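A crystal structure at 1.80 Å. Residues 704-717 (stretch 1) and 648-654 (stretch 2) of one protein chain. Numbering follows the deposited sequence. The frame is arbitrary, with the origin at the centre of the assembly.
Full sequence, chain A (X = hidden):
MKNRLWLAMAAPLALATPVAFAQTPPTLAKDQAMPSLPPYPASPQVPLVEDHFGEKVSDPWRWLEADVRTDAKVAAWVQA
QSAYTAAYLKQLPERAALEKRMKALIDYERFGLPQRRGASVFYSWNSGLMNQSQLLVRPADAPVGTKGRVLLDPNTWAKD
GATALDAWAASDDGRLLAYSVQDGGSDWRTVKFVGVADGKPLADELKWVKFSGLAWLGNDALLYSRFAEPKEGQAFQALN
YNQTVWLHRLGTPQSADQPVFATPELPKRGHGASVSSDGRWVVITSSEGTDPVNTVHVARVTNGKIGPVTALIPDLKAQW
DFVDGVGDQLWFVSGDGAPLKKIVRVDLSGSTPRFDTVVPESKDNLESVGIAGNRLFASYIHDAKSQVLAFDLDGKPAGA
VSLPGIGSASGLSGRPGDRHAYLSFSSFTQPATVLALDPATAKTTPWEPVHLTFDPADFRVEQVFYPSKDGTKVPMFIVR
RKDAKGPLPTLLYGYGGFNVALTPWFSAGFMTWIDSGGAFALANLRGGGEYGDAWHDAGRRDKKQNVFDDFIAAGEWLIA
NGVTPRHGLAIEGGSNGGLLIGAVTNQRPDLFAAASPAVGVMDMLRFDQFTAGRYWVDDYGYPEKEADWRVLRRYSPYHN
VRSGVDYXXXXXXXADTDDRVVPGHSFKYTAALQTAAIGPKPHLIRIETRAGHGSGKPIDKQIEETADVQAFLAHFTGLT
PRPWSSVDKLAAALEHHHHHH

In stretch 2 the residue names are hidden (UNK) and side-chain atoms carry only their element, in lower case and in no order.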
# COMPACT_ATOMS: atom_id res chain seq x y z
N GLU A 704 16.24 13.22 -4.20
CA GLU A 704 17.62 13.24 -4.69
C GLU A 704 18.02 11.83 -5.11
O GLU A 704 18.67 11.66 -6.13
CB GLU A 704 18.57 13.77 -3.61
CG GLU A 704 18.38 15.27 -3.27
CD GLU A 704 19.15 15.76 -2.03
OE1 GLU A 704 19.54 14.94 -1.14
OE2 GLU A 704 19.38 17.00 -1.95
N GLU A 705 17.66 10.82 -4.30
CA GLU A 705 18.03 9.43 -4.61
C GLU A 705 17.36 8.97 -5.92
O GLU A 705 18.00 8.41 -6.79
CB GLU A 705 17.62 8.47 -3.50
CG GLU A 705 18.11 7.04 -3.77
CD GLU A 705 17.83 6.07 -2.62
OE1 GLU A 705 18.00 6.44 -1.44
OE2 GLU A 705 17.47 4.91 -2.89
N THR A 706 16.07 9.27 -6.04
CA THR A 706 15.29 8.91 -7.20
C THR A 706 15.85 9.58 -8.46
O THR A 706 15.99 8.96 -9.49
CB THR A 706 13.85 9.35 -7.00
OG1 THR A 706 13.27 8.61 -5.91
CG2 THR A 706 13.03 8.98 -8.25
N ALA A 707 16.17 10.85 -8.37
CA ALA A 707 16.72 11.56 -9.51
C ALA A 707 18.06 10.94 -9.96
O ALA A 707 18.29 10.80 -11.13
CB ALA A 707 16.94 13.03 -9.17
N ASP A 708 18.93 10.61 -9.01
CA ASP A 708 20.22 9.95 -9.28
C ASP A 708 20.02 8.59 -9.96
O ASP A 708 20.61 8.28 -10.98
CB ASP A 708 20.95 9.69 -7.96
CG ASP A 708 21.71 10.91 -7.43
OD1 ASP A 708 21.84 11.96 -8.14
OD2 ASP A 708 22.24 10.91 -6.28
N VAL A 709 19.19 7.78 -9.34
CA VAL A 709 18.95 6.44 -9.87
C VAL A 709 18.35 6.56 -11.25
O VAL A 709 18.78 5.90 -12.17
CB VAL A 709 18.04 5.64 -8.91
CG1 VAL A 709 17.54 4.33 -9.51
CG2 VAL A 709 18.76 5.35 -7.60
N GLN A 710 17.30 7.35 -11.41
CA GLN A 710 16.68 7.41 -12.71
C GLN A 710 17.56 8.05 -13.78
O GLN A 710 17.50 7.68 -14.95
CB GLN A 710 15.30 8.05 -12.62
CG GLN A 710 14.29 7.13 -11.96
CD GLN A 710 12.86 7.64 -12.00
OE1 GLN A 710 12.56 8.64 -12.70
NE2 GLN A 710 11.97 6.95 -11.31
N ALA A 711 18.37 9.02 -13.43
CA ALA A 711 19.33 9.58 -14.38
C ALA A 711 20.31 8.49 -14.84
O ALA A 711 20.63 8.41 -16.03
CB ALA A 711 20.10 10.71 -13.73
N PHE A 712 20.79 7.68 -13.90
CA PHE A 712 21.70 6.54 -14.22
C PHE A 712 20.99 5.56 -15.15
O PHE A 712 21.48 5.22 -16.23
CB PHE A 712 22.14 5.89 -12.92
CG PHE A 712 23.17 4.81 -13.06
CD1 PHE A 712 22.77 3.49 -13.18
CD2 PHE A 712 24.50 5.09 -12.95
CE1 PHE A 712 23.75 2.49 -13.25
CE2 PHE A 712 25.49 4.10 -13.00
CZ PHE A 712 25.12 2.82 -13.16
N LEU A 713 19.83 5.10 -14.76
CA LEU A 713 19.06 4.17 -15.61
C LEU A 713 18.72 4.78 -16.98
O LEU A 713 18.76 4.08 -18.01
CB LEU A 713 17.78 3.71 -14.91
CG LEU A 713 17.97 3.04 -13.54
CD1 LEU A 713 16.60 2.58 -12.96
CD2 LEU A 713 18.94 1.85 -13.64
N ALA A 714 18.32 6.05 -17.01
CA ALA A 714 18.04 6.73 -18.29
C ALA A 714 19.25 6.81 -19.20
O ALA A 714 19.15 6.61 -20.39
CB ALA A 714 17.56 8.16 -18.04
N HIS A 715 20.39 7.14 -18.63
CA HIS A 715 21.63 7.30 -19.39
C HIS A 715 21.96 5.99 -20.11
O HIS A 715 22.21 5.97 -21.31
CB HIS A 715 22.75 7.68 -18.44
CG HIS A 715 24.04 7.97 -19.13
ND1 HIS A 715 24.22 9.08 -19.93
CD2 HIS A 715 25.21 7.29 -19.17
CE1 HIS A 715 25.45 9.09 -20.42
NE2 HIS A 715 26.08 8.02 -19.97
N PHE A 716 21.82 4.86 -19.38
CA PHE A 716 22.23 3.57 -19.91
C PHE A 716 21.13 2.85 -20.72
O PHE A 716 21.43 1.85 -21.38
CB PHE A 716 22.80 2.71 -18.77
CG PHE A 716 24.16 3.15 -18.39
CD1 PHE A 716 25.23 2.92 -19.25
CD2 PHE A 716 24.38 3.88 -17.22
CE1 PHE A 716 26.51 3.44 -18.96
CE2 PHE A 716 25.65 4.36 -16.91
CZ PHE A 716 26.71 4.15 -17.78
N THR A 717 19.90 3.37 -20.72
CA THR A 717 18.88 2.85 -21.60
C THR A 717 18.55 3.74 -22.80
O THR A 717 17.67 3.39 -23.59
CB THR A 717 17.57 2.57 -20.86
OG1 THR A 717 17.08 3.75 -20.22
CG2 THR A 717 17.72 1.52 -19.77
N UNK A 648 25.56 -5.35 -16.90
CA UNK A 648 24.92 -4.06 -17.04
C UNK A 648 25.60 -3.00 -16.17
O UNK A 648 26.41 -3.29 -15.26
c UNK A 648 24.71 -6.36 -16.24
c UNK A 648 23.50 -4.31 -16.51
c UNK A 648 23.43 -5.69 -16.08
N UNK A 649 25.26 -1.76 -16.44
CA UNK A 649 25.57 -0.68 -15.47
C UNK A 649 24.73 -0.97 -14.23
O UNK A 649 23.56 -1.31 -14.35
c UNK A 649 25.22 0.66 -16.05
N UNK A 650 25.30 -0.79 -13.04
CA UNK A 650 24.64 -1.13 -11.81
C UNK A 650 24.88 -0.05 -10.79
O UNK A 650 26.02 0.39 -10.62
c UNK A 650 24.95 -3.64 -12.18
c UNK A 650 25.18 -2.47 -11.23
c UNK A 650 25.64 -4.94 -11.78
c UNK A 650 24.54 -2.77 -9.87
N UNK A 651 23.79 0.43 -10.18
CA UNK A 651 23.88 1.42 -9.11
C UNK A 651 23.19 0.79 -7.92
O UNK A 651 21.93 0.77 -7.82
c UNK A 651 22.44 5.07 -9.12
c UNK A 651 23.21 2.74 -9.52
c UNK A 651 23.24 3.91 -8.55
c UNK A 651 24.68 4.28 -8.26
N UNK A 652 24.01 0.27 -7.02
CA UNK A 652 23.57 -0.25 -5.74
C UNK A 652 23.23 0.93 -4.80
O UNK A 652 23.97 1.92 -4.74
c UNK A 652 25.17 -2.15 -6.18
c UNK A 652 24.25 -1.71 -3.80
c UNK A 652 24.67 -1.12 -5.14
N UNK A 653 22.12 0.87 -4.09
CA UNK A 653 21.80 1.97 -3.14
C UNK A 653 21.50 1.45 -1.77
O UNK A 653 20.85 0.40 -1.61
c UNK A 653 20.61 2.84 -3.61
c UNK A 653 20.79 3.38 -5.02
o UNK A 653 19.46 2.00 -3.68
N UNK A 654 21.99 2.17 -0.76
CA UNK A 654 21.69 1.83 0.64
C UNK A 654 22.14 3.00 1.49
O UNK A 654 22.94 3.80 1.02
c UNK A 654 22.43 0.53 1.10
o UNK A 654 22.26 0.32 2.51
c UNK A 654 23.97 0.68 0.96
O HOH W 1 18.06 2.76 -1.39

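Position 648 carries three side-chain carbons, and the chain they form closes onto its own backbone N, 1.5 Å from the nearest of them. It touches nothing on the helix and precedes the strand. That ring defines Pro 648.

Position 649 has a single carbon, its CB, pointing toward the helix. It lies 3.5 Å from CD2 of Phe 716 and 3.6 Å from CZ of Phe 712. One carbon and no more means Ala 649. The CB of Ala 649 sits 3.6 Å from the centroid of the Phe 716 ring and 17° off its normal, a CH-pi contact over the face; it meets the Phe 712 ring obliquely.

Position 650 has four carbons, forked at the first, with one arm two carbons long. Its CB points away from the helix, and the closest contact is made by the backbone, where N of 650 is 3.6 Å from CZ of Phe 712, at the ring edge near its plane. The early fork with unequal arms gives Ile 650.

Position 651 also has four carbons, but the fork comes at the second. Its CB points toward the helix and lies 3.9 Å from the Phe 712 ring centroid, 15° off the normal, a second CH-pi contact over a face, and one of its end carbons reaches Val 709. The later fork separates it from its predecessor and gives Leu 651. CD2 of Leu 651 approaches CA of Val 709 at 3.8 Å and CG2 of Val 709 at 4.0 Å.

Position 652 shows one carbon carrying two others, and its side chain is out of reach of the helix. The short symmetrical fork is that of Val 652.

Position 653 has one carbon bearing an oxygen and a carbon, with CB toward the helix. Its carbon arm packs on Val 709 and its oxygen lies near Glu 705, hence Thr 653. CG2 of Thr 653 is 3.8 Å from CG2 of Val 709. Its OG1 is 3.6 Å from OE2 of Glu 705, and a water bridges them, 2.8 Å from OG1 of Thr 653 and donating to OE2 of Glu 705 at 2.7 Å.

Position 654 repeats that composition and branching. Its CB, however, points away, and its side chain makes no contact with the helix. The atoms give Thr 654.

The contact works by strand alternation. Ala 649, Leu 651 and Thr 653 face a helix running nearly antiparallel, at 171°, with axes approaching to 9.2 Å. They meet Phe 716, Phe 712, Val 709 and Glu 705 in descending order along the helix. No direct hydrogen bond crosses, so the 362 Å² buried between the stretches rests chiefly on apolar packing, with the water bridge at the Thr 653 end.

Stretch 2, residues 648-654: PAILVTT
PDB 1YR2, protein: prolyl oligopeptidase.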